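Uronate dehydrogenase (Agrobacterium tumefaciens, PDB 3RFX) probably oxidises uronic acids such as galacturonate and glucuronate with NAD as cofactor, through a Rossmann-fold domain of the epimerase/dehydratase family. Local coordinates at residues A[158-170]-A[177-189]. The protein carries 1 engineered substitution. Residues are numbered along the deposited sequence; the frame is centred on the assembly and turned at random.
Sequences TALVRIGSCTPEP and STWFSHDDFVSLI. With PO4 (phosphate ion), chain F.
S165 and W179 form a single backbone bridge, S165 N donating to T178 O and F180 N to S165 O, just beyond strand 158-163 of the parallel Rossmann sheet. Helix 182-189 then runs back almost antiparallel to that strand, at 166°, its axis 11.8 Å away, while the strand lies between 105-111 and 202-205 in the sheet. Beside the bridge the hydroxyls S165 OG and T178 OG1 share a hydrogen bond of 2.7 Å, in which either could donate.

With CG anti to the backbone N (chi1 -172°), the W179 indole swings back to the loop, and NE1 donates to T167 O at 2.9 Å, with the oxygen close to the ring plane. P170 lies over one indole face, its CD 3.8 Å from the centroid of the W179 five-membered ring in a CH-pi contact; S181 CB takes the opposite face. Two bonds thus share T167 O, since a water that also accepts from H182 N donates to it.

Between strand 158-163 and helix 182-189 the packing is apolar. V161 CG1 and L188 CD2 meet tip to tip at 3.7 Å, and I163 CD1 comes up to F185 CE2, the two side chains crossing near a right angle. C166 SG sits at the edges of both the F185 and H182 rings, with L15 of helix 14-22 also against this cysteine. Buried F180 O receives a CA-H...O contact from C166 CA at 3.1 Å. At the first turn of the helix, H182 ND1 donates almost straight (171°) at 2.6 Å to O1 of a phosphate ion, probably from the crystallisation liquor, that R22 NH1 also holds.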
loop_
_atom_site.group_PDB
_atom_site.type_symbol
_atom_site.label_atom_id
_atom_site.label_comp_id
_atom_site.label_asym_id
_atom_site.label_seq_id
_atom_site.Cartn_x
_atom_site.Cartn_y
_atom_site.Cartn_z
ATOM N N THR A 158 -9.249 -12.258 22.340
ATOM C CA THR A 158 -9.342 -10.973 23.042
ATOM C C THR A 158 -9.707 -9.891 22.027
ATOM O O THR A 158 -9.133 -9.845 20.938
ATOM C CB THR A 158 -7.971 -10.571 23.658
ATOM O OG1 THR A 158 -7.513 -11.572 24.581
ATOM C CG2 THR A 158 -8.050 -9.201 24.367
ATOM N N ALA A 159 -10.653 -9.029 22.373
ATOM C CA ALA A 159 -10.868 -7.799 21.605
ATOM C C ALA A 159 -10.021 -6.705 22.242
ATOM O O ALA A 159 -10.208 -6.388 23.413
ATOM C CB ALA A 159 -12.343 -7.399 21.628
ATOM N N LEU A 160 -9.087 -6.139 21.482
ATOM C CA LEU A 160 -8.217 -5.080 22.000
ATOM C C LEU A 160 -8.857 -3.722 21.725
ATOM O O LEU A 160 -8.664 -3.131 20.658
ATOM C CB LEU A 160 -6.839 -5.154 21.343
ATOM C CG LEU A 160 -6.132 -6.508 21.459
ATOM C CD1 LEU A 160 -4.871 -6.516 20.609
ATOM C CD2 LEU A 160 -5.822 -6.826 22.924
ATOM N N VAL A 161 -9.634 -3.234 22.681
ATOM C CA VAL A 161 -10.440 -2.047 22.438
ATOM C C VAL A 161 -9.681 -0.792 22.860
ATOM O O VAL A 161 -9.495 -0.537 24.048
ATOM C CB VAL A 161 -11.795 -2.124 23.158
ATOM C CG1 VAL A 161 -12.701 -0.980 22.706
ATOM C CG2 VAL A 161 -12.460 -3.467 22.879
ATOM N N ARG A 162 -9.229 -0.031 21.872
ATOM C CA ARG A 162 -8.524 1.222 22.119
ATOM C C ARG A 162 -9.545 2.309 22.401
ATOM O O ARG A 162 -10.008 3.005 21.497
ATOM C CB ARG A 162 -7.635 1.573 20.929
ATOM C CG ARG A 162 -6.480 0.594 20.782
ATOM C CD ARG A 162 -5.584 0.922 19.591
ATOM N NE ARG A 162 -4.439 0.014 19.532
ATOM C CZ ARG A 162 -3.595 -0.056 18.508
ATOM N NH1 ARG A 162 -3.769 0.723 17.442
ATOM N NH2 ARG A 162 -2.582 -0.904 18.548
ATOM N N ILE A 163 -9.924 2.422 23.665
ATOM C CA ILE A 163 -10.977 3.366 24.060
ATOM C C ILE A 163 -10.573 4.826 23.776
ATOM O O ILE A 163 -9.458 5.237 24.088
ATOM C CB ILE A 163 -11.324 3.194 25.549
ATOM C CG1 ILE A 163 -11.860 1.777 25.792
ATOM C CG2 ILE A 163 -12.371 4.218 25.993
ATOM C CD1 ILE A 163 -12.017 1.424 27.261
ATOM N N GLY A 164 -11.478 5.577 23.158
ATOM C CA GLY A 164 -11.291 7.008 22.961
ATOM C C GLY A 164 -11.648 7.723 24.256
ATOM O O GLY A 164 -10.875 7.709 25.214
ATOM N N SER A 165 -12.842 8.305 24.295
ATOM C CA SER A 165 -13.335 8.993 25.482
ATOM C C SER A 165 -14.736 8.476 25.765
ATOM O O SER A 165 -15.691 8.878 25.116
ATOM C CB SER A 165 -13.378 10.509 25.237
ATOM O OG SER A 165 -12.095 10.992 24.873
ATOM N N CYS A 166 -14.858 7.556 26.714
ATOM C CA CYS A 166 -16.153 6.940 26.982
ATOM C C CYS A 166 -16.829 7.704 28.109
ATOM O O CYS A 166 -16.562 7.460 29.286
ATOM C CB CYS A 166 -15.987 5.450 27.337
ATOM S SG CYS A 166 -17.544 4.520 27.307
ATOM N N THR A 167 -17.690 8.644 27.732
ATOM C CA THR A 167 -18.308 9.568 28.678
ATOM C C THR A 167 -19.787 9.692 28.365
ATOM O O THR A 167 -20.236 9.270 27.304
ATOM C CB THR A 167 -17.682 10.973 28.556
ATOM O OG1 THR A 167 -17.872 11.456 27.219
ATOM C CG2 THR A 167 -16.199 10.929 28.859
ATOM N N PRO A 168 -20.565 10.281 29.285
ATOM C CA PRO A 168 -21.988 10.465 28.993
ATOM C C PRO A 168 -22.216 11.328 27.756
ATOM O O PRO A 168 -23.171 11.094 27.017
ATOM C CB PRO A 168 -22.513 11.174 30.247
ATOM C CG PRO A 168 -21.577 10.734 31.327
ATOM C CD PRO A 168 -20.230 10.644 30.672
ATOM N N GLU A 169 -21.349 12.312 27.539
ATOM C CA GLU A 169 -21.425 13.145 26.343
ATOM C C GLU A 169 -20.061 13.783 26.056
ATOM O O GLU A 169 -19.220 13.900 26.948
ATOM C CB GLU A 169 -22.499 14.231 26.509
ATOM C CG GLU A 169 -22.165 15.241 27.581
ATOM C CD GLU A 169 -23.253 16.300 27.781
ATOM O OE1 GLU A 169 -24.224 16.340 26.995
ATOM O OE2 GLU A 169 -23.128 17.099 28.731
ATOM N N PRO A 170 -19.832 14.193 24.802
ATOM C CA PRO A 170 -18.573 14.888 24.491
ATOM C C PRO A 170 -18.528 16.195 25.278
ATOM O O PRO A 170 -19.558 16.870 25.358
ATOM C CB PRO A 170 -18.704 15.208 22.992
ATOM C CG PRO A 170 -19.799 14.312 22.483
ATOM C CD PRO A 170 -20.725 14.084 23.638
ATOM N N SER A 177 -14.103 13.938 18.174
ATOM C CA SER A 177 -13.484 12.851 17.419
ATOM C C SER A 177 -13.411 11.565 18.232
ATOM O O SER A 177 -13.592 10.484 17.676
ATOM C CB SER A 177 -12.073 13.236 16.940
ATOM O OG SER A 177 -12.110 14.412 16.134
ATOM N N THR A 178 -13.133 11.676 19.535
ATOM C CA THR A 178 -12.813 10.496 20.348
ATOM C C THR A 178 -13.975 9.890 21.137
ATOM O O THR A 178 -13.827 8.809 21.717
ATOM C CB THR A 178 -11.679 10.781 21.358
ATOM O OG1 THR A 178 -12.106 11.791 22.276
ATOM C CG2 THR A 178 -10.400 11.243 20.653
ATOM N N TRP A 179 -15.114 10.574 21.170
ATOM C CA TRP A 179 -16.243 10.126 21.987
ATOM C C TRP A 179 -16.641 8.700 21.656
ATOM O O TRP A 179 -16.779 8.338 20.489
ATOM C CB TRP A 179 -17.457 11.028 21.786
ATOM C CG TRP A 179 -18.601 10.745 22.737
ATOM C CD1 TRP A 179 -18.520 10.574 24.090
ATOM C CD2 TRP A 179 -19.987 10.628 22.399
ATOM N NE1 TRP A 179 -19.775 10.351 24.616
ATOM C CE2 TRP A 179 -20.691 10.378 23.596
ATOM C CE3 TRP A 179 -20.704 10.709 21.197
ATOM C CZ2 TRP A 179 -22.075 10.216 23.627
ATOM C CZ3 TRP A 179 -22.074 10.544 21.227
ATOM C CH2 TRP A 179 -22.748 10.300 22.437
ATOM N N PHE A 180 -16.830 7.909 22.707
ATOM C CA PHE A 180 -17.314 6.530 22.600
ATOM C C PHE A 180 -18.500 6.451 23.551
ATOM O O PHE A 180 -18.310 6.426 24.767
ATOM C CB PHE A 180 -16.218 5.582 23.071
ATOM C CG PHE A 180 -16.440 4.126 22.697
ATOM C CD1 PHE A 180 -17.346 3.767 21.702
ATOM C CD2 PHE A 180 -15.703 3.132 23.320
ATOM C CE1 PHE A 180 -17.524 2.420 21.354
ATOM C CE2 PHE A 180 -15.865 1.791 22.973
ATOM C CZ PHE A 180 -16.770 1.440 21.994
ATOM N N SER A 181 -19.715 6.441 23.018
ATOM C CA SER A 181 -20.901 6.489 23.878
ATOM C C SER A 181 -21.057 5.202 24.693
ATOM O O SER A 181 -20.551 4.148 24.309
ATOM C CB SER A 181 -22.166 6.722 23.058
ATOM O OG SER A 181 -22.491 5.560 22.297
ATOM N N HIS A 182 -21.760 5.290 25.818
ATOM C CA HIS A 182 -22.064 4.091 26.593
ATOM C C HIS A 182 -22.797 3.064 25.738
ATOM O O HIS A 182 -22.429 1.884 25.730
ATOM C CB HIS A 182 -22.888 4.437 27.835
ATOM C CG HIS A 182 -22.138 5.244 28.843
ATOM N ND1 HIS A 182 -22.766 5.969 29.832
ATOM C CD2 HIS A 182 -20.811 5.450 29.010
ATOM C CE1 HIS A 182 -21.857 6.577 30.572
ATOM N NE2 HIS A 182 -20.663 6.280 30.095
ATOM N N ASP A 183 -23.816 3.511 25.008
ATOM C CA ASP A 183 -24.579 2.616 24.138
ATOM C C ASP A 183 -23.689 1.878 23.139
ATOM O O ASP A 183 -23.879 0.682 22.897
ATOM C CB ASP A 183 -25.653 3.376 23.361
ATOM C CG ASP A 183 -26.898 3.657 24.188
ATOM O OD1 ASP A 183 -26.996 3.173 25.335
ATOM O OD2 ASP A 183 -27.783 4.365 23.671
ATOM N N ASP A 184 -22.747 2.592 22.529
ATOM C CA ASP A 184 -21.892 1.971 21.507
ATOM C C ASP A 184 -20.857 1.020 22.101
ATOM O O ASP A 184 -20.500 0.022 21.478
ATOM C CB ASP A 184 -21.230 3.032 20.609
ATOM C CG ASP A 184 -22.209 3.658 19.626
ATOM O OD1 ASP A 184 -23.210 3.005 19.272
ATOM O OD2 ASP A 184 -21.982 4.805 19.189
ATOM N N PHE A 185 -20.380 1.303 23.312
ATOM C CA PHE A 185 -19.446 0.389 23.956
ATOM C C PHE A 185 -20.206 -0.876 24.372
ATOM O O PHE A 185 -19.720 -1.993 24.200
ATOM C CB PHE A 185 -18.752 1.055 25.151
ATOM C CG PHE A 185 -17.527 0.326 25.634
ATOM C CD1 PHE A 185 -17.090 -0.839 25.010
ATOM C CD2 PHE A 185 -16.809 0.805 26.713
ATOM C CE1 PHE A 185 -15.971 -1.506 25.459
ATOM C CE2 PHE A 185 -15.682 0.138 27.171
ATOM C CZ PHE A 185 -15.262 -1.022 26.541
ATOM N N VAL A 186 -21.417 -0.698 24.886
ATOM C CA VAL A 186 -22.246 -1.844 25.243
ATOM C C VAL A 186 -22.525 -2.729 24.024
ATOM O O VAL A 186 -22.373 -3.948 24.092
ATOM C CB VAL A 186 -23.557 -1.414 25.914
ATOM C CG1 VAL A 186 -24.497 -2.619 26.078
ATOM C CG2 VAL A 186 -23.246 -0.781 27.272
ATOM N N SER A 187 -22.920 -2.123 22.911
ATOM C CA SER A 187 -23.203 -2.911 21.716
ATOM C C SER A 187 -21.941 -3.589 21.180
ATOM O O SER A 187 -22.012 -4.695 20.638
ATOM C CB SER A 187 -23.882 -2.069 20.633
ATOM O OG SER A 187 -22.998 -1.076 20.151
ATOM N N LEU A 188 -20.785 -2.951 21.338
ATOM C CA LEU A 188 -19.535 -3.586 20.910
ATOM C C LEU A 188 -19.274 -4.838 21.743
ATOM O O LEU A 188 -18.910 -5.897 21.216
ATOM C CB LEU A 188 -18.347 -2.618 21.033
ATOM C CG LEU A 188 -16.976 -3.273 20.820
ATOM C CD1 LEU A 188 -16.858 -3.832 19.397
ATOM C CD2 LEU A 188 -15.834 -2.309 21.133
ATOM N N ILE A 189 -19.453 -4.715 23.055
ATOM C CA ILE A 189 -19.254 -5.851 23.953
ATOM C C ILE A 189 -20.194 -7.008 23.591
ATOM O O ILE A 189 -19.775 -8.164 23.563
ATOM C CB ILE A 189 -19.403 -5.440 25.437
ATOM C CG1 ILE A 189 -18.205 -4.578 25.859
ATOM C CG2 ILE A 189 -19.518 -6.671 26.338
ATOM C CD1 ILE A 189 -18.398 -3.865 27.177
HETATM P P PO4 F . -26.090 5.292 30.958
HETATM O O1 PO4 F . -25.395 6.158 29.933
HETATM O O2 PO4 F . -27.579 5.325 30.711
HETATM O O3 PO4 F . -25.602 3.870 30.840
HETATM O O4 PO4 F . -25.786 5.810 32.343
HETATM O O HOH W 1 -18.430 7.289 31.682
HETATM O O HOH W 2 -22.649 7.822 26.640
#